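Local coordinates for phenol hydroxylase component phO (Pseudomonas stutzeri, PDB 3U52), which is probably a small subunit of the multicomponent phenol hydroxylase, a bacterial monooxygenase whose oxygenase component hydroxylates phenol, at residues His21-Leu26 with Leu43-Met48; Ala63-Ser68 with Lys112-Ala117; Ala76-Asn81 with Leu104-Pro109. All blocks are in the same frame, centred on the assembly; numbering follows the deposited sequence.

Contacts 1 and 3 belong to one mixed beta sheet, in which strand 24-29 pairs with strand 40-44 on one flank and runs beside strand 102-107 on the other. Their centres lie about 20 Å apart on opposite sides of the chain's centre, yet they touch where Leu-26 CD1 meets Leu-104 CD1 at 3.9 Å. Contact 2 stands apart at the surface: its centre is about 28 Å from that of contact 1, with nearest atoms about 15 Å apart, and about 16 Å from that of contact 3, which is nested inside the loop that contact 2 closes. All three reach another protein chain of the assembly, contact 3 through Asn-81.

Contact 1 of 3, residues His21-Leu26 with Leu43-Met48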
loop_
_atom_site.group_PDB
_atom_site.type_symbol
_atom_site.label_atom_id
_atom_site.label_comp_id
_atom_site.label_asym_id
_atom_site.label_seq_id
_atom_site.Cartn_x
_atom_site.Cartn_y
_atom_site.Cartn_z
ATOM N N HIS E 21 12.386 -52.760 -19.912
ATOM C CA HIS E 21 13.530 -53.565 -19.434
ATOM C C HIS E 21 13.203 -55.072 -19.198
ATOM O O HIS E 21 13.643 -55.691 -18.214
ATOM C CB HIS E 21 14.313 -52.877 -18.264
ATOM C CG HIS E 21 13.447 -52.250 -17.205
ATOM N ND1 HIS E 21 13.174 -52.868 -15.993
ATOM C CD2 HIS E 21 12.802 -51.051 -17.169
ATOM C CE1 HIS E 21 12.400 -52.079 -15.263
ATOM N NE2 HIS E 21 12.151 -50.976 -15.958
ATOM N N GLY E 22 12.406 -55.628 -20.114
ATOM C CA GLY E 22 12.023 -57.036 -20.074
ATOM C C GLY E 22 10.660 -57.272 -19.458
ATOM O O GLY E 22 10.073 -58.344 -19.657
ATOM N N MET E 23 10.164 -56.288 -18.705
ATOM C CA MET E 23 8.875 -56.416 -18.027
ATOM C C MET E 23 7.727 -55.916 -18.883
ATOM O O MET E 23 7.916 -55.503 -20.029
ATOM C CB MET E 23 8.911 -55.665 -16.712
ATOM C CG MET E 23 10.223 -55.781 -16.015
ATOM S SD MET E 23 10.018 -56.905 -14.648
ATOM C CE MET E 23 10.810 -55.916 -13.378
ATOM N N GLN E 24 6.524 -55.965 -18.329
ATOM C CA GLN E 24 5.397 -55.406 -19.010
ATOM C C GLN E 24 4.485 -54.768 -17.956
ATOM O O GLN E 24 4.478 -55.185 -16.789
ATOM C CB GLN E 24 4.659 -56.489 -19.847
ATOM C CG GLN E 24 3.841 -57.492 -19.019
ATOM C CD GLN E 24 3.417 -58.703 -19.857
ATOM O OE1 GLN E 24 3.972 -58.947 -20.924
ATOM N NE2 GLN E 24 2.435 -59.446 -19.385
ATOM N N LEU E 25 3.732 -53.757 -18.372
ATOM C CA LEU E 25 2.657 -53.150 -17.529
ATOM C C LEU E 25 1.420 -54.041 -17.513
ATOM O O LEU E 25 1.004 -54.574 -18.540
ATOM C CB LEU E 25 2.249 -51.761 -18.077
ATOM C CG LEU E 25 3.287 -50.641 -17.839
ATOM C CD1 LEU E 25 2.906 -49.424 -18.651
ATOM C CD2 LEU E 25 3.484 -50.341 -16.337
ATOM N N LEU E 26 0.831 -54.163 -16.337
ATOM C CA LEU E 26 -0.433 -54.854 -16.169
ATOM C C LEU E 26 -1.300 -54.034 -15.204
ATOM O O LEU E 26 -0.834 -53.579 -14.142
ATOM C CB LEU E 26 -0.195 -56.258 -15.589
ATOM C CG LEU E 26 -1.425 -57.079 -15.183
ATOM C CD1 LEU E 26 -2.332 -57.396 -16.353
ATOM C CD2 LEU E 26 -0.973 -58.388 -14.501
ATOM N N LEU E 43 4.119 -53.593 -12.632
ATOM C CA LEU E 43 5.216 -53.976 -13.509
ATOM C C LEU E 43 5.577 -55.391 -13.096
ATOM O O LEU E 43 5.928 -55.663 -11.936
ATOM C CB LEU E 43 6.437 -53.076 -13.322
ATOM C CG LEU E 43 7.450 -53.228 -14.478
ATOM C CD1 LEU E 43 6.927 -52.586 -15.751
ATOM C CD2 LEU E 43 8.821 -52.681 -14.143
ATOM N N VAL E 44 5.543 -56.263 -14.092
ATOM C CA VAL E 44 5.383 -57.698 -13.916
ATOM C C VAL E 44 6.292 -58.420 -14.944
ATOM O O VAL E 44 6.543 -57.889 -16.043
ATOM C CB VAL E 44 3.862 -57.944 -14.132
ATOM C CG1 VAL E 44 3.486 -58.656 -15.408
ATOM C CG2 VAL E 44 3.129 -58.315 -12.904
ATOM N N GLN E 45 6.797 -59.602 -14.575
ATOM C CA GLN E 45 7.623 -60.409 -15.504
ATOM C C GLN E 45 6.666 -61.247 -16.347
ATOM O O GLN E 45 5.922 -62.049 -15.793
ATOM C CB GLN E 45 8.629 -61.320 -14.753
ATOM C CG GLN E 45 9.072 -60.874 -13.298
ATOM C CD GLN E 45 10.370 -60.022 -13.225
ATOM O OE1 GLN E 45 11.137 -59.930 -14.204
ATOM N NE2 GLN E 45 10.614 -59.391 -12.045
ATOM N N PRO E 46 6.679 -61.082 -17.684
ATOM C CA PRO E 46 5.779 -61.850 -18.563
ATOM C C PRO E 46 5.907 -63.393 -18.368
ATOM O O PRO E 46 4.986 -64.153 -18.688
ATOM C CB PRO E 46 6.205 -61.424 -19.969
ATOM C CG PRO E 46 7.504 -60.667 -19.808
ATOM C CD PRO E 46 7.573 -60.178 -18.437
ATOM N N GLY E 47 7.021 -63.833 -17.797
ATOM C CA GLY E 47 7.210 -65.241 -17.499
ATOM C C GLY E 47 6.620 -65.749 -16.186
ATOM O O GLY E 47 6.518 -66.974 -15.995
ATOM N N MET E 48 6.214 -64.851 -15.281
ATOM C CA MET E 48 5.709 -65.327 -13.989
ATOM C C MET E 48 4.377 -66.041 -14.213
ATOM O O MET E 48 3.700 -65.784 -15.196
ATOM C CB MET E 48 5.584 -64.194 -12.972
ATOM C CG MET E 48 4.324 -63.332 -13.125
ATOM S SD MET E 48 4.265 -61.886 -12.017
ATOM C CE MET E 48 4.401 -62.572 -10.393
#
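Met-23 reaches over Leu-43 and ends beside the amide of Gln-45, at the mouth of the hairpin formed by strands 24-29 and 40-44. Its CB lies 3.6 Å from Leu-43 CG and also meets the carbonyl O of Val-44. CG passes on to Leu-43 CD2, the two side chains crossing at about a right angle. Bends at chi2 (-105°) and chi3 then bring SD alongside the Gln-45 amide, 3.3 Å from its OE1, while the terminal CE sits 3.7 Å from Gln-45 NE2 and close to Leu-43 CD2 as well. That same CD2 touches His-21 CE1, so one leucine branch is shared by a methionine and an imidazole; the other, CD1, lies against Gln-24 O and Met-23 CB, with Leu-25 CD2 at 4.2 Å.

Gln-24 and Val-44 form the antiparallel hydrogen-bonded pair. Gln-24 N donates to Val-44 O (3.0 Å), and Val-44 N returns a bond to Gln-24 O (3.1 Å). On the face these two side chains share, Gln-24 CG packs on Val-44 CG1. The glutamine amide slides past Pro-46, its OE1 3.5 Å from Pro-46 CB, and NE2 is tied to the carbonyl O of Ile-98. Gly-22 O lies 3.3 Å from Pro-46 CD.

Val-44 and Leu-26 continue onto Leu-53 of helix 50-62, whereas His-21 NE2 is hydrogen-bonded to the backbone of another protein chain, which also packs on Leu-25 and Leu-43. Two backbone bonds join the strands here, and the pairing continues to Leu-42; the Ile-98 carbonyl engages the amide nitrogen of a buried glutamine. Beyond the strand ends, carbon and sulfur atoms lie against carbonyl and amide groups without hydrogen bonds between the segments.

Contact 2 of 3, residues Ala63-Ser68 with Lys112-Ala117; sequences AAHPDS and KGMANA
Met-114, which buries more surface here than any other residue, lies against His-65 and Pro-66, its sulfur on the same side of the imidazole as Pro-66 CD. Its CG approaches His-65 NE2 at 4.2 Å, and its SD approaches the imidazole obliquely, 5.0 Å from the ring centroid, while also meeting Pro-66 CG at 4.3 Å. The His-65 ring is held from its own loop: Asp-67 N donates to His-65 ND1 (2.9 Å) from within the ring plane, and Pro-66 CD covers one face. Its NE2 is bonded to the carbonyl O of Tyr-119, and the ring of His-33 meets it edge-to-face.

Asp-67 supplies the hydrogen bond between the segments. Gly-113 N reaches the syn lone pair of OD2 over a long 3.3 Å, and His-33 NE2 binds the same oxygen, so His-33 probably helps to position both His-65 and Asp-67. Aromatic side chains of another protein chain pack on Pro-66 and on Met-114.

The arrangement is a loop-to-loop contact: a type I beta turn from His-65 to Ser-68, following helix 50-62, meets the C-terminal tail where the type I' turn from Met-114 to Ala-117 begins.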
loop_
_atom_site.group_PDB
_atom_site.type_symbol
_atom_site.label_atom_id
_atom_site.label_comp_id
_atom_site.label_asym_id
_atom_site.label_seq_id
_atom_site.Cartn_x
_atom_site.Cartn_y
_atom_site.Cartn_z
ATOM N N ALA E 63 -4.125 -55.987 0.619
ATOM C CA ALA E 63 -4.173 -56.409 2.011
ATOM C C ALA E 63 -4.869 -55.434 2.948
ATOM O O ALA E 63 -5.406 -55.849 3.954
ATOM C CB ALA E 63 -2.749 -56.784 2.538
ATOM N N ALA E 64 -4.898 -54.144 2.598
ATOM C CA ALA E 64 -5.493 -53.115 3.470
ATOM C C ALA E 64 -7.010 -53.202 3.568
ATOM O O ALA E 64 -7.597 -52.648 4.492
ATOM C CB ALA E 64 -5.089 -51.708 3.013
ATOM N N HIS E 65 -7.642 -53.830 2.582
ATOM C CA HIS E 65 -9.095 -53.970 2.600
ATOM C C HIS E 65 -9.480 -55.173 3.430
ATOM O O HIS E 65 -8.910 -56.237 3.229
ATOM C CB HIS E 65 -9.669 -54.141 1.174
ATOM C CG HIS E 65 -11.138 -53.888 1.108
ATOM N ND1 HIS E 65 -12.059 -54.777 1.600
ATOM C CD2 HIS E 65 -11.842 -52.806 0.693
ATOM C CE1 HIS E 65 -13.277 -54.280 1.448
ATOM N NE2 HIS E 65 -13.170 -53.070 0.936
ATOM N N PRO E 66 -10.479 -55.033 4.308
ATOM C CA PRO E 66 -11.068 -56.151 5.068
ATOM C C PRO E 66 -11.463 -57.390 4.263
ATOM O O PRO E 66 -11.276 -58.491 4.757
ATOM C CB PRO E 66 -12.327 -55.525 5.662
ATOM C CG PRO E 66 -11.927 -54.159 5.908
ATOM C CD PRO E 66 -11.140 -53.765 4.682
ATOM N N ASP E 67 -11.985 -57.232 3.049
ATOM C CA ASP E 67 -12.298 -58.387 2.187
ATOM C C ASP E 67 -11.086 -59.215 1.665
ATOM O O ASP E 67 -11.278 -60.347 1.182
ATOM C CB ASP E 67 -13.083 -57.953 0.950
ATOM C CG ASP E 67 -14.488 -57.528 1.249
ATOM O OD1 ASP E 67 -14.925 -57.633 2.413
ATOM O OD2 ASP E 67 -15.157 -57.085 0.288
ATOM N N SER E 68 -9.878 -58.647 1.706
ATOM C CA SER E 68 -8.707 -59.270 1.077
ATOM C C SER E 68 -8.438 -60.682 1.627
ATOM O O SER E 68 -8.205 -61.629 0.862
ATOM C CB SER E 68 -7.461 -58.423 1.317
ATOM O OG SER E 68 -6.376 -58.876 0.519
ATOM N N LYS E 112 -18.364 -57.547 -1.605
ATOM C CA LYS E 112 -18.815 -56.419 -2.385
ATOM C C LYS E 112 -18.474 -55.096 -1.706
ATOM O O LYS E 112 -19.056 -54.081 -1.994
ATOM C CB LYS E 112 -20.308 -56.518 -2.632
ATOM C CG LYS E 112 -21.093 -56.473 -1.353
ATOM C CD LYS E 112 -22.593 -56.409 -1.604
ATOM C CE LYS E 112 -23.339 -56.851 -0.371
ATOM N NZ LYS E 112 -23.018 -55.978 0.784
ATOM N N GLY E 113 -17.542 -55.107 -0.788
ATOM C CA GLY E 113 -17.071 -53.856 -0.261
ATOM C C GLY E 113 -17.888 -53.464 0.962
ATOM O O GLY E 113 -18.832 -54.170 1.385
ATOM N N MET E 114 -17.486 -52.365 1.559
ATOM C CA MET E 114 -18.075 -51.935 2.798
ATOM C C MET E 114 -19.260 -51.031 2.563
ATOM O O MET E 114 -19.329 -50.290 1.562
ATOM C CB MET E 114 -17.042 -51.225 3.676
ATOM C CG MET E 114 -15.836 -52.100 4.046
ATOM S SD MET E 114 -14.564 -51.027 4.747
ATOM C CE MET E 114 -15.217 -51.087 6.431
ATOM N N ALA E 115 -20.213 -51.166 3.490
ATOM C CA ALA E 115 -21.244 -50.193 3.780
ATOM C C ALA E 115 -22.269 -49.986 2.663
ATOM O O ALA E 115 -22.848 -48.904 2.539
ATOM C CB ALA E 115 -20.580 -48.844 4.198
ATOM N N ASN E 116 -22.496 -51.004 1.845
ATOM C CA ASN E 116 -23.335 -50.840 0.671
ATOM C C ASN E 116 -22.897 -49.707 -0.269
ATOM O O ASN E 116 -23.718 -49.140 -1.013
ATOM C CB ASN E 116 -24.813 -50.686 1.090
ATOM C CG ASN E 116 -25.434 -52.008 1.460
ATOM O OD1 ASN E 116 -25.655 -52.310 2.645
ATOM N ND2 ASN E 116 -25.676 -52.838 0.450
ATOM N N ALA E 117 -21.606 -49.380 -0.221
ATOM C CA ALA E 117 -21.042 -48.237 -0.936
ATOM C C ALA E 117 -19.885 -48.661 -1.869
ATOM O O ALA E 117 -19.203 -47.807 -2.438
ATOM C CB ALA E 117 -20.575 -47.153 0.082
#

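Contact 3 of 3, residues Ala76-Asn81 with Leu104-Pro109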
loop_
_atom_site.group_PDB
_atom_site.type_symbol
_atom_site.label_atom_id
_atom_site.label_comp_id
_atom_site.label_asym_id
_atom_site.label_seq_id
_atom_site.Cartn_x
_atom_site.Cartn_y
_atom_site.Cartn_z
ATOM N N ALA E 76 -12.095 -66.646 -8.498
ATOM C CA ALA E 76 -13.059 -65.551 -8.714
ATOM C C ALA E 76 -13.427 -65.430 -10.193
ATOM O O ALA E 76 -12.968 -66.217 -11.019
ATOM C CB ALA E 76 -12.481 -64.217 -8.163
ATOM N N GLU E 77 -14.226 -64.437 -10.559
ATOM C CA GLU E 77 -14.574 -64.243 -11.964
ATOM C C GLU E 77 -13.671 -63.216 -12.665
ATOM O O GLU E 77 -13.484 -62.125 -12.129
ATOM C CB GLU E 77 -15.986 -63.769 -12.047
ATOM C CG GLU E 77 -16.927 -64.767 -11.455
ATOM C CD GLU E 77 -18.341 -64.514 -11.881
ATOM O OE1 GLU E 77 -19.251 -65.058 -11.206
ATOM O OE2 GLU E 77 -18.534 -63.760 -12.884
ATOM N N TRP E 78 -13.161 -63.533 -13.859
ATOM C CA TRP E 78 -12.088 -62.713 -14.439
ATOM C C TRP E 78 -12.473 -62.215 -15.777
ATOM O O TRP E 78 -13.128 -62.925 -16.556
ATOM C CB TRP E 78 -10.740 -63.485 -14.572
ATOM C CG TRP E 78 -10.032 -63.756 -13.308
ATOM C CD1 TRP E 78 -10.177 -64.863 -12.489
ATOM C CD2 TRP E 78 -9.022 -62.934 -12.694
ATOM N NE1 TRP E 78 -9.358 -64.745 -11.392
ATOM C CE2 TRP E 78 -8.636 -63.574 -11.493
ATOM C CE3 TRP E 78 -8.430 -61.705 -13.031
ATOM C CZ2 TRP E 78 -7.653 -63.036 -10.635
ATOM C CZ3 TRP E 78 -7.474 -61.167 -12.180
ATOM C CH2 TRP E 78 -7.102 -61.821 -10.994
ATOM N N LEU E 79 -12.085 -60.979 -16.063
ATOM C CA LEU E 79 -12.160 -60.472 -17.435
ATOM C C LEU E 79 -10.751 -60.097 -17.798
ATOM O O LEU E 79 -9.980 -59.695 -16.940
ATOM C CB LEU E 79 -13.024 -59.211 -17.528
ATOM C CG LEU E 79 -14.575 -59.193 -17.569
ATOM C CD1 LEU E 79 -15.176 -60.024 -16.500
ATOM C CD2 LEU E 79 -15.064 -57.759 -17.462
ATOM N N LEU E 80 -10.434 -60.185 -19.081
ATOM C CA LEU E 80 -9.147 -59.749 -19.610
ATOM C C LEU E 80 -9.472 -58.886 -20.780
ATOM O O LEU E 80 -10.040 -59.362 -21.750
ATOM C CB LEU E 80 -8.265 -60.918 -20.056
ATOM C CG LEU E 80 -7.045 -60.568 -20.921
ATOM C CD1 LEU E 80 -6.033 -59.747 -20.085
ATOM C CD2 LEU E 80 -6.395 -61.844 -21.452
ATOM N N ASN E 81 -9.132 -57.596 -20.683
ATOM C CA ASN E 81 -9.462 -56.633 -21.731
ATOM C C ASN E 81 -10.965 -56.616 -22.075
ATOM O O ASN E 81 -11.352 -56.456 -23.236
ATOM C CB ASN E 81 -8.533 -56.809 -22.959
ATOM C CG ASN E 81 -7.074 -56.668 -22.569
ATOM O OD1 ASN E 81 -6.763 -55.788 -21.767
ATOM N ND2 ASN E 81 -6.179 -57.573 -23.059
ATOM N N LEU E 104 -6.725 -56.808 -16.370
ATOM C CA LEU E 104 -7.570 -57.790 -15.745
ATOM C C LEU E 104 -8.632 -57.160 -14.790
ATOM O O LEU E 104 -8.313 -56.259 -13.985
ATOM C CB LEU E 104 -6.683 -58.705 -14.922
ATOM C CG LEU E 104 -5.683 -59.577 -15.713
ATOM C CD1 LEU E 104 -4.638 -60.125 -14.767
ATOM C CD2 LEU E 104 -6.406 -60.722 -16.474
ATOM N N THR E 105 -9.873 -57.651 -14.861
ATOM C CA THR E 105 -10.928 -57.254 -13.916
ATOM C C THR E 105 -11.234 -58.473 -13.109
ATOM O O THR E 105 -11.424 -59.523 -13.691
ATOM C CB THR E 105 -12.214 -56.768 -14.652
ATOM O OG1 THR E 105 -11.894 -55.632 -15.453
ATOM C CG2 THR E 105 -13.343 -56.366 -13.685
ATOM N N VAL E 106 -11.256 -58.380 -11.790
ATOM C CA VAL E 106 -11.549 -59.561 -10.974
ATOM C C VAL E 106 -12.711 -59.271 -10.070
ATOM O O VAL E 106 -12.651 -58.346 -9.279
ATOM C CB VAL E 106 -10.347 -60.071 -10.140
ATOM C CG1 VAL E 106 -9.637 -58.965 -9.318
ATOM C CG2 VAL E 106 -10.787 -61.253 -9.208
ATOM N N THR E 107 -13.784 -60.054 -10.214
ATOM C CA THR E 107 -14.985 -59.898 -9.404
ATOM C C THR E 107 -15.069 -61.085 -8.453
ATOM O O THR E 107 -14.962 -62.239 -8.884
ATOM C CB THR E 107 -16.233 -59.796 -10.316
ATOM O OG1 THR E 107 -16.182 -58.550 -11.037
ATOM C CG2 THR E 107 -17.544 -59.834 -9.509
ATOM N N THR E 108 -15.246 -60.782 -7.175
ATOM C CA THR E 108 -15.297 -61.760 -6.095
ATOM C C THR E 108 -16.714 -61.806 -5.490
ATOM O O THR E 108 -17.032 -61.057 -4.575
ATOM C CB THR E 108 -14.278 -61.403 -4.963
ATOM O OG1 THR E 108 -14.489 -60.046 -4.529
ATOM C CG2 THR E 108 -12.797 -61.565 -5.454
ATOM N N PRO E 109 -17.580 -62.689 -6.009
ATOM C CA PRO E 109 -18.955 -62.856 -5.465
ATOM C C PRO E 109 -18.978 -62.925 -3.951
ATOM O O PRO E 109 -18.179 -63.626 -3.336
ATOM C CB PRO E 109 -19.376 -64.210 -6.038
ATOM C CG PRO E 109 -18.653 -64.215 -7.407
ATOM C CD PRO E 109 -17.327 -63.573 -7.167
#
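An antiparallel strand pair inside the mixed sheet joins strand 77-80 to strand 102-107, with the axes of 77-80 and 104-107 4.6 Å apart at closest approach and at 164°. Four backbone hydrogen bonds join the segments 76-81 and 104-109. Glu-77 and Thr-107 exchange two, as do Leu-79 and Thr-105, while Trp-78 faces Val-106, and Leu-80 faces Leu-104, as non-hydrogen-bonded pairs.

The side-chain contact centres on the indole of Trp-78. Val-106 CB sits over one face of its six-membered ring, 3.7 Å from the centroid and 10° off the normal, in a CH-pi contact. Leu-104 CB meets the same ring at its edge, 3.8 Å from Trp-78 CZ3. With chi1 at -72°, Trp-78 CG lies beside the backbone N, and the side chain runs alongside Val-106, pointing the same way. Val-106 CG2 also reaches Ala-76 CB at 3.6 Å, so the valine fills the angle between alanine and indole. At the other end of this face, Leu-104 CD2 packs on Leu-80 CD1 at 3.8 Å.

On the reverse face Leu-79 and Thr-105 lie side by side, with Leu-79 CB 3.9 Å from Thr-105 CB. Glu-77 OE1 comes near Pro-109 CG.

The Trp-78 face is turned to helix 50-62, where Phe-50 meets the indole edge-to-face and Leu-53 packs on Leu-104. Strand 83-85 adds Phe-85 against Trp-78, Leu-80 and Leu-104. Strand 24-29 flanks strand 102-107 on its other side, bonding through the backbones of Tyr-27 and Tyr-29.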